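Local coordinates for protein ninB (Enterobacteria phage lambda, PDB 1PC6), which acts in the initiation of genetic exchange in phage lambda, showing functional similarities to Escherichia coli RecFOR, at the interface of chains A and B. Sequence-based numbering; all coordinates share one arbitrary frame. Chains: chain A/B, Protein ninB.

The interface of protein ninB shows how two copies of a chain can be joined through separate, differently built patches. Contact 1 and contact 2 lie about 38 Å apart between the centres of their C-alpha atoms and share no residues. Contact 1 uses strand 4-8 and helix 11-22 of one copy against helix 11-22 and the following loop of the other. Contact 2 sets A:Trp62 and helices 69-80 and 106-122 against strands 84-87 and 94-97 and the loop between them. Two-fold symmetry repeats each contact with the chains exchanged; such spread is consistent with a dimer, though the structure alone does not establish one in solution.

Contact 1: the interface of chains A and B. Residues chain A 8-11, 14; chain B 21-24, 26.
A:Ile8 ends strand 4-8 and A:Pro11 begins helix 11-22, and the bend between them receives B:Pro26, whose own backbone is extended (phi/psi -58°/156°). The ring of B:Pro26 meets the two ends of this bend by different atoms. Its CB lies 3.4 Å from A:Ile8 CG2, the branch methyl, while its CG is turned to A:Pro11, 3.7 Å from the ring carbon CD; the two proline rings meet at about a right angle. A:Ser10 adds its CA to the same apolar surface, 3.8 Å from B:Pro26 CB. A:Ile8 divides its work between its branches: with CG1 anti to the carbonyl carbon (chi1 -61°) and the chain extended beyond, CD1 reaches a second partner, meeting B:Ile24 CD1 tip to tip at 3.5 Å. Beside this apolar strip, A:Gln14 stretches out fully, CG anti to its backbone N, and brings its amide to chain B backbone carbonyls. As modelled, OE1 faces the oxygens of B:Val21, B:Gln22 and B:Ile24, acceptor against acceptors, while NE2 lies 3.2 Å from B:Ile24 O as a possible donor. The amide orientation is therefore doubtful; exchanging its O and N might relieve OE1 but would bring the oxygen to B:Ile24 O. In the fold, the start of helix 11-22 in chain A thus sits against the C-terminal end of the same helix in chain B and the loop leading on towards strand 32-38.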
ATOM      1  N   ILE A   8       8.293  11.015 -10.285  1.00 80.16           N
ATOM      2  CA  ILE A   8       8.272  12.025 -11.329  1.00 80.01           C
ATOM      3  C   ILE A   8       7.428  13.215 -10.906  1.00 82.84           C
ATOM      4  O   ILE A   8       6.201  13.126 -10.795  1.00 82.93           O
ATOM      5  CB  ILE A   8       7.736  11.459 -12.643  1.00 77.62           C
ATOM      6  CG1 ILE A   8       8.643  10.323 -13.108  1.00 76.19           C
ATOM      7  CG2 ILE A   8       7.684  12.550 -13.691  1.00 74.75           C
ATOM      8  CD1 ILE A   8       8.152   9.624 -14.337  1.00 76.14           C
ATOM      9  N   ARG A   9       8.114  14.326 -10.648  1.00 85.72           N
ATOM     10  CA  ARG A   9       7.479  15.575 -10.239  1.00 86.63           C
ATOM     11  C   ARG A   9       7.677  16.608 -11.359  1.00 86.92           C
ATOM     12  O   ARG A   9       6.822  17.475 -11.570  1.00 88.78           O
ATOM     13  CB  ARG A   9       8.089  16.080  -8.911  1.00 84.93           C
ATOM     14  N   SER A  10       8.792  16.500 -12.085  1.00 85.30           N
ATOM     15  CA  SER A  10       9.085  17.420 -13.183  1.00 83.34           C
ATOM     16  C   SER A  10       9.735  16.680 -14.349  1.00 83.13           C
ATOM     17  O   SER A  10      10.399  15.663 -14.147  1.00 83.67           O
ATOM     18  CB  SER A  10      10.021  18.528 -12.707  1.00 82.18           C
ATOM     19  OG  SER A  10      11.281  17.991 -12.369  1.00 80.02           O
ATOM     20  N   PRO A  11       9.570  17.192 -15.587  1.00 82.40           N
ATOM     21  CA  PRO A  11      10.156  16.552 -16.770  1.00 81.07           C
ATOM     22  C   PRO A  11      11.653  16.349 -16.586  1.00 79.63           C
ATOM     23  O   PRO A  11      12.248  15.444 -17.174  1.00 77.92           O
ATOM     24  CB  PRO A  11       9.827  17.534 -17.894  1.00 81.25           C
ATOM     25  CG  PRO A  11       9.860  18.850 -17.195  1.00 82.06           C
ATOM     26  CD  PRO A  11       9.086  18.542 -15.926  1.00 82.82           C
ATOM     27  N   GLN A  14      11.678  13.299 -14.773  1.00 75.15           N
ATOM     28  CA  GLN A  14      11.301  12.239 -15.695  1.00 74.72           C
ATOM     29  C   GLN A  14      12.455  11.791 -16.594  1.00 75.25           C
ATOM     30  O   GLN A  14      12.610  10.599 -16.893  1.00 74.47           O
ATOM     31  CB  GLN A  14      10.136  12.720 -16.557  1.00 73.77           C
ATOM     32  CG  GLN A  14       9.697  11.741 -17.616  1.00 72.78           C
ATOM     33  CD  GLN A  14       8.768  12.372 -18.625  1.00 72.14           C
ATOM     34  OE1 GLN A  14       8.308  11.715 -19.556  1.00 72.32           O
ATOM     35  NE2 GLN A  14       8.489  13.660 -18.450  1.00 72.60           N
TER
ATOM     36  N   VAL B  21       7.541   5.283 -19.700  1.00 65.62           N
ATOM     37  CA  VAL B  21       8.087   6.396 -18.939  1.00 64.75           C
ATOM     38  C   VAL B  21       8.027   7.689 -19.737  1.00 65.96           C
ATOM     39  O   VAL B  21       7.574   8.713 -19.233  1.00 67.50           O
ATOM     40  CB  VAL B  21       9.544   6.130 -18.518  1.00 61.99           C
ATOM     41  CG1 VAL B  21       9.975   7.154 -17.501  1.00 60.07           C
ATOM     42  CG2 VAL B  21       9.671   4.744 -17.934  1.00 60.11           C
ATOM     43  N   GLN B  22       8.477   7.653 -20.983  1.00 66.76           N
ATOM     44  CA  GLN B  22       8.445   8.853 -21.812  1.00 68.39           C
ATOM     45  C   GLN B  22       7.043   9.464 -21.930  1.00 69.21           C
ATOM     46  O   GLN B  22       6.914  10.667 -22.175  1.00 69.16           O
ATOM     47  CB  GLN B  22       8.980   8.538 -23.211  1.00 68.60           C
ATOM     48  CG  GLN B  22      10.481   8.712 -23.361  1.00 70.31           C
ATOM     49  CD  GLN B  22      11.027   8.083 -24.632  1.00 71.19           C
ATOM     50  OE1 GLN B  22      12.051   8.522 -25.160  1.00 72.79           O
ATOM     51  NE2 GLN B  22      10.358   7.038 -25.120  1.00 70.30           N
ATOM     52  N   GLN B  23       6.006   8.639 -21.743  1.00 70.10           N
ATOM     53  CA  GLN B  23       4.607   9.080 -21.854  1.00 70.92           C
ATOM     54  C   GLN B  23       3.970   9.659 -20.590  1.00 71.43           C
ATOM     55  O   GLN B  23       2.786  10.000 -20.577  1.00 70.28           O
ATOM     56  CB  GLN B  23       3.734   7.930 -22.374  1.00 70.19           C
ATOM     57  CG  GLN B  23       4.027   7.562 -23.815  1.00 68.52           C
ATOM     58  CD  GLN B  23       4.200   8.790 -24.705  1.00 68.61           C
ATOM     59  OE1 GLN B  23       3.320   9.648 -24.788  1.00 68.73           O
ATOM     60  NE2 GLN B  23       5.342   8.873 -25.374  1.00 69.64           N
ATOM     61  N   ILE B  24       4.761   9.775 -19.535  1.00 72.82           N
ATOM     62  CA  ILE B  24       4.266  10.327 -18.287  1.00 74.42           C
ATOM     63  C   ILE B  24       4.454  11.845 -18.286  1.00 76.98           C
ATOM     64  O   ILE B  24       5.565  12.333 -18.497  1.00 78.78           O
ATOM     65  CB  ILE B  24       5.040   9.750 -17.069  1.00 72.09           C
ATOM     66  CG1 ILE B  24       5.010   8.222 -17.091  1.00 71.57           C
ATOM     67  CG2 ILE B  24       4.424  10.255 -15.772  1.00 71.90           C
ATOM     68  CD1 ILE B  24       5.808   7.582 -15.970  1.00 69.92           C
ATOM     69  N   PRO B  26       4.478  14.749 -15.871  1.00 83.75           N
ATOM     70  CA  PRO B  26       4.545  15.057 -14.438  1.00 85.32           C
ATOM     71  C   PRO B  26       3.595  16.136 -13.916  1.00 86.69           C
ATOM     72  O   PRO B  26       3.134  17.003 -14.667  1.00 86.89           O
ATOM     73  CB  PRO B  26       6.020  15.418 -14.234  1.00 85.30           C
ATOM     74  CG  PRO B  26       6.415  16.002 -15.561  1.00 84.82           C
ATOM     75  CD  PRO B  26       5.759  15.058 -16.536  1.00 83.78           C
TER

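Contact 2: the interface of chains A and B. Residues chain A 62, 75-76, 79, 115, 119; chain B 86-89, 95.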
ATOM      1  N   TRP A  62      -3.188   2.903  23.796  1.00 48.15           N
ATOM      2  CA  TRP A  62      -4.628   2.887  23.631  1.00 46.84           C
ATOM      3  C   TRP A  62      -5.306   1.838  24.488  1.00 49.14           C
ATOM      4  O   TRP A  62      -5.207   0.637  24.211  1.00 50.02           O
ATOM      5  CB  TRP A  62      -4.978   2.607  22.184  1.00 42.90           C
ATOM      6  CG  TRP A  62      -6.355   3.014  21.813  1.00 41.58           C
ATOM      7  CD1 TRP A  62      -7.262   2.272  21.113  1.00 43.77           C
ATOM      8  CD2 TRP A  62      -6.941   4.310  21.976  1.00 40.46           C
ATOM      9  NE1 TRP A  62      -8.372   3.033  20.815  1.00 42.53           N
ATOM     10  CE2 TRP A  62      -8.199   4.288  21.334  1.00 40.19           C
ATOM     11  CE3 TRP A  62      -6.524   5.490  22.594  1.00 39.42           C
ATOM     12  CZ2 TRP A  62      -9.039   5.392  21.294  1.00 38.84           C
ATOM     13  CZ3 TRP A  62      -7.361   6.590  22.552  1.00 39.36           C
ATOM     14  CH2 TRP A  62      -8.605   6.532  21.905  1.00 38.78           C
ATOM     15  N   VAL A  75      -7.738   3.139  13.314  1.00 40.92           N
ATOM     16  CA  VAL A  75      -8.435   3.899  14.332  1.00 40.62           C
ATOM     17  C   VAL A  75      -8.672   5.321  13.848  1.00 42.07           C
ATOM     18  O   VAL A  75      -9.788   5.842  13.921  1.00 42.23           O
ATOM     19  CB  VAL A  75      -7.624   3.947  15.643  1.00 38.28           C
ATOM     20  CG1 VAL A  75      -8.437   4.625  16.733  1.00 37.12           C
ATOM     21  CG2 VAL A  75      -7.223   2.545  16.064  1.00 36.44           C
ATOM     22  N   PHE A  76      -7.620   5.952  13.347  1.00 43.09           N
ATOM     23  CA  PHE A  76      -7.765   7.310  12.878  1.00 44.43           C
ATOM     24  C   PHE A  76      -8.698   7.369  11.690  1.00 45.32           C
ATOM     25  O   PHE A  76      -9.604   8.186  11.668  1.00 47.04           O
ATOM     26  CB  PHE A  76      -6.405   7.920  12.542  1.00 42.63           C
ATOM     27  CG  PHE A  76      -5.646   8.385  13.751  1.00 41.13           C
ATOM     28  CD1 PHE A  76      -6.186   9.348  14.593  1.00 40.29           C
ATOM     29  CD2 PHE A  76      -4.403   7.840  14.065  1.00 41.30           C
ATOM     30  CE1 PHE A  76      -5.502   9.763  15.741  1.00 42.89           C
ATOM     31  CE2 PHE A  76      -3.706   8.247  15.211  1.00 42.27           C
ATOM     32  CZ  PHE A  76      -4.257   9.210  16.051  1.00 41.79           C
ATOM     33  N   ALA A  79     -12.268   7.128  12.530  1.00 49.33           N
ATOM     34  CA  ALA A  79     -12.843   8.349  13.103  1.00 51.27           C
ATOM     35  C   ALA A  79     -13.398   9.316  12.047  1.00 52.51           C
ATOM     36  O   ALA A  79     -14.185  10.209  12.362  1.00 52.88           O
ATOM     37  CB  ALA A  79     -11.794   9.063  13.965  1.00 49.25           C
ATOM     38  N   LEU A 115      -6.237  15.217  11.943  1.00 48.85           N
ATOM     39  CA  LEU A 115      -6.728  14.430  13.054  1.00 48.26           C
ATOM     40  C   LEU A 115      -5.534  13.869  13.822  1.00 49.30           C
ATOM     41  O   LEU A 115      -5.388  14.103  15.030  1.00 49.52           O
ATOM     42  CB  LEU A 115      -7.592  13.285  12.545  1.00 45.95           C
ATOM     43  CG  LEU A 115      -8.245  12.477  13.662  1.00 44.25           C
ATOM     44  CD1 LEU A 115      -8.997  13.403  14.587  1.00 41.43           C
ATOM     45  CD2 LEU A 115      -9.176  11.450  13.064  1.00 45.06           C
ATOM     46  N   PHE A 119      -4.690  14.864  17.564  1.00 45.86           N
ATOM     47  CA  PHE A 119      -4.736  13.824  18.577  1.00 43.73           C
ATOM     48  C   PHE A 119      -3.416  13.741  19.331  1.00 42.24           C
ATOM     49  O   PHE A 119      -3.392  13.766  20.554  1.00 40.32           O
ATOM     50  CB  PHE A 119      -5.016  12.469  17.939  1.00 43.64           C
ATOM     51  CG  PHE A 119      -4.923  11.332  18.905  1.00 43.09           C
ATOM     52  CD1 PHE A 119      -5.972  11.042  19.756  1.00 44.09           C
ATOM     53  CD2 PHE A 119      -3.770  10.581  18.999  1.00 41.18           C
ATOM     54  CE1 PHE A 119      -5.868  10.010  20.691  1.00 44.49           C
ATOM     55  CE2 PHE A 119      -3.659   9.558  19.927  1.00 41.42           C
ATOM     56  CZ  PHE A 119      -4.710   9.271  20.775  1.00 41.94           C
TER
ATOM     57  N   VAL B  86     -10.341  -2.740  18.918  1.00 38.87           N
ATOM     58  CA  VAL B  86      -9.915  -1.772  19.927  1.00 36.20           C
ATOM     59  C   VAL B  86     -10.982  -0.668  19.939  1.00 38.43           C
ATOM     60  O   VAL B  86     -11.741  -0.516  18.980  1.00 38.56           O
ATOM     61  CB  VAL B  86      -8.537  -1.137  19.588  1.00 33.10           C
ATOM     62  CG1 VAL B  86      -7.480  -2.209  19.430  1.00 30.76           C
ATOM     63  CG2 VAL B  86      -8.641  -0.327  18.330  1.00 34.10           C
ATOM     64  N   PRO B  87     -11.059   0.115  21.028  1.00 39.61           N
ATOM     65  CA  PRO B  87     -12.054   1.192  21.122  1.00 40.41           C
ATOM     66  C   PRO B  87     -11.834   2.273  20.074  1.00 43.17           C
ATOM     67  O   PRO B  87     -10.704   2.514  19.641  1.00 43.32           O
ATOM     68  CB  PRO B  87     -11.850   1.727  22.530  1.00 39.32           C
ATOM     69  CG  PRO B  87     -11.267   0.541  23.273  1.00 36.71           C
ATOM     70  CD  PRO B  87     -10.302  -0.009  22.287  1.00 37.98           C
ATOM     71  N   ASN B  88     -12.917   2.919  19.663  1.00 46.06           N
ATOM     72  CA  ASN B  88     -12.815   3.987  18.671  1.00 48.66           C
ATOM     73  C   ASN B  88     -12.378   5.230  19.449  1.00 48.90           C
ATOM     74  O   ASN B  88     -12.530   5.276  20.676  1.00 49.31           O
ATOM     75  CB  ASN B  88     -14.172   4.213  17.994  1.00 49.70           C
ATOM     76  CG  ASN B  88     -15.203   4.770  18.949  1.00 50.12           C
ATOM     77  OD1 ASN B  88     -15.233   4.397  20.121  1.00 51.47           O
ATOM     78  ND2 ASN B  88     -16.052   5.661  18.457  1.00 51.71           N
ATOM     79  N   LEU B  89     -11.835   6.225  18.750  1.00 48.92           N
ATOM     80  CA  LEU B  89     -11.357   7.445  19.407  1.00 50.77           C
ATOM     81  C   LEU B  89     -12.387   8.141  20.289  1.00 51.93           C
ATOM     82  O   LEU B  89     -12.056   8.640  21.371  1.00 53.30           O
ATOM     83  CB  LEU B  89     -10.822   8.444  18.372  1.00 49.81           C
ATOM     84  CG  LEU B  89      -9.422   8.172  17.817  1.00 49.41           C
ATOM     85  CD1 LEU B  89      -9.115   9.141  16.706  1.00 48.61           C
ATOM     86  CD2 LEU B  89      -8.400   8.287  18.926  1.00 47.49           C
ATOM     87  N   VAL B  95     -13.393  -0.098  16.650  1.00 37.35           N
ATOM     88  CA  VAL B  95     -12.831  -0.158  15.313  1.00 37.81           C
ATOM     89  C   VAL B  95     -12.176  -1.519  15.159  1.00 37.61           C
ATOM     90  O   VAL B  95     -11.583  -2.032  16.104  1.00 34.51           O
ATOM     91  CB  VAL B  95     -11.789   0.976  15.053  1.00 39.61           C
ATOM     92  CG1 VAL B  95     -11.412   1.670  16.349  1.00 41.38           C
ATOM     93  CG2 VAL B  95     -10.557   0.408  14.377  1.00 38.82           C
TER
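B:Leu89 pushes its side chain between A:Trp62, A:Val75, A:Phe76, A:Ala79 and A:Phe119, an example of one aliphatic residue filling a pocket lined by the partner, with 117 Å² of its surface hidden. Its CG is anti to the carbonyl carbon (chi1 -78°), and the two methyls part company beyond it. CD1 goes to the helix 69-80 side, 3.6 Å from A:Phe76 CD1 and near A:Ala79 CB. CD2 sits in the corner formed by two aromatic rings, over a face of each: 3.5 Å from A:Trp62 CH2, in the indole's six-membered ring, and equally near A:Phe119 CE1 from helix 106-122. The branch point itself is met by A:Val75, whose CG1 lies 3.8 Å from B:Leu89 CG. Inside chain A, the A:Phe76 edge meets the A:Phe119 face, which may help to hold both rings in place. Farther out, A:Val75 turns its other methyl, CG2, to B:Val86 CG2 at 3.9 Å, and B:Val95 approaches the backbone of A:Val75. B:Val86 CB also comes to the indole edge, 3.9 Å from A:Trp62 CD1. The indole therefore spans the patch, its benzene end in the apolar centre and its pyrrole N-H at the polar rim. There A:Trp62 NE1 donates a hydrogen bond of 2.7 Å to B:Pro87 O. It is nearly straight, 166° at the hydrogen. The oxygen lies in the indole plane, while NE1 is tilted 35° from the carbonyl plane.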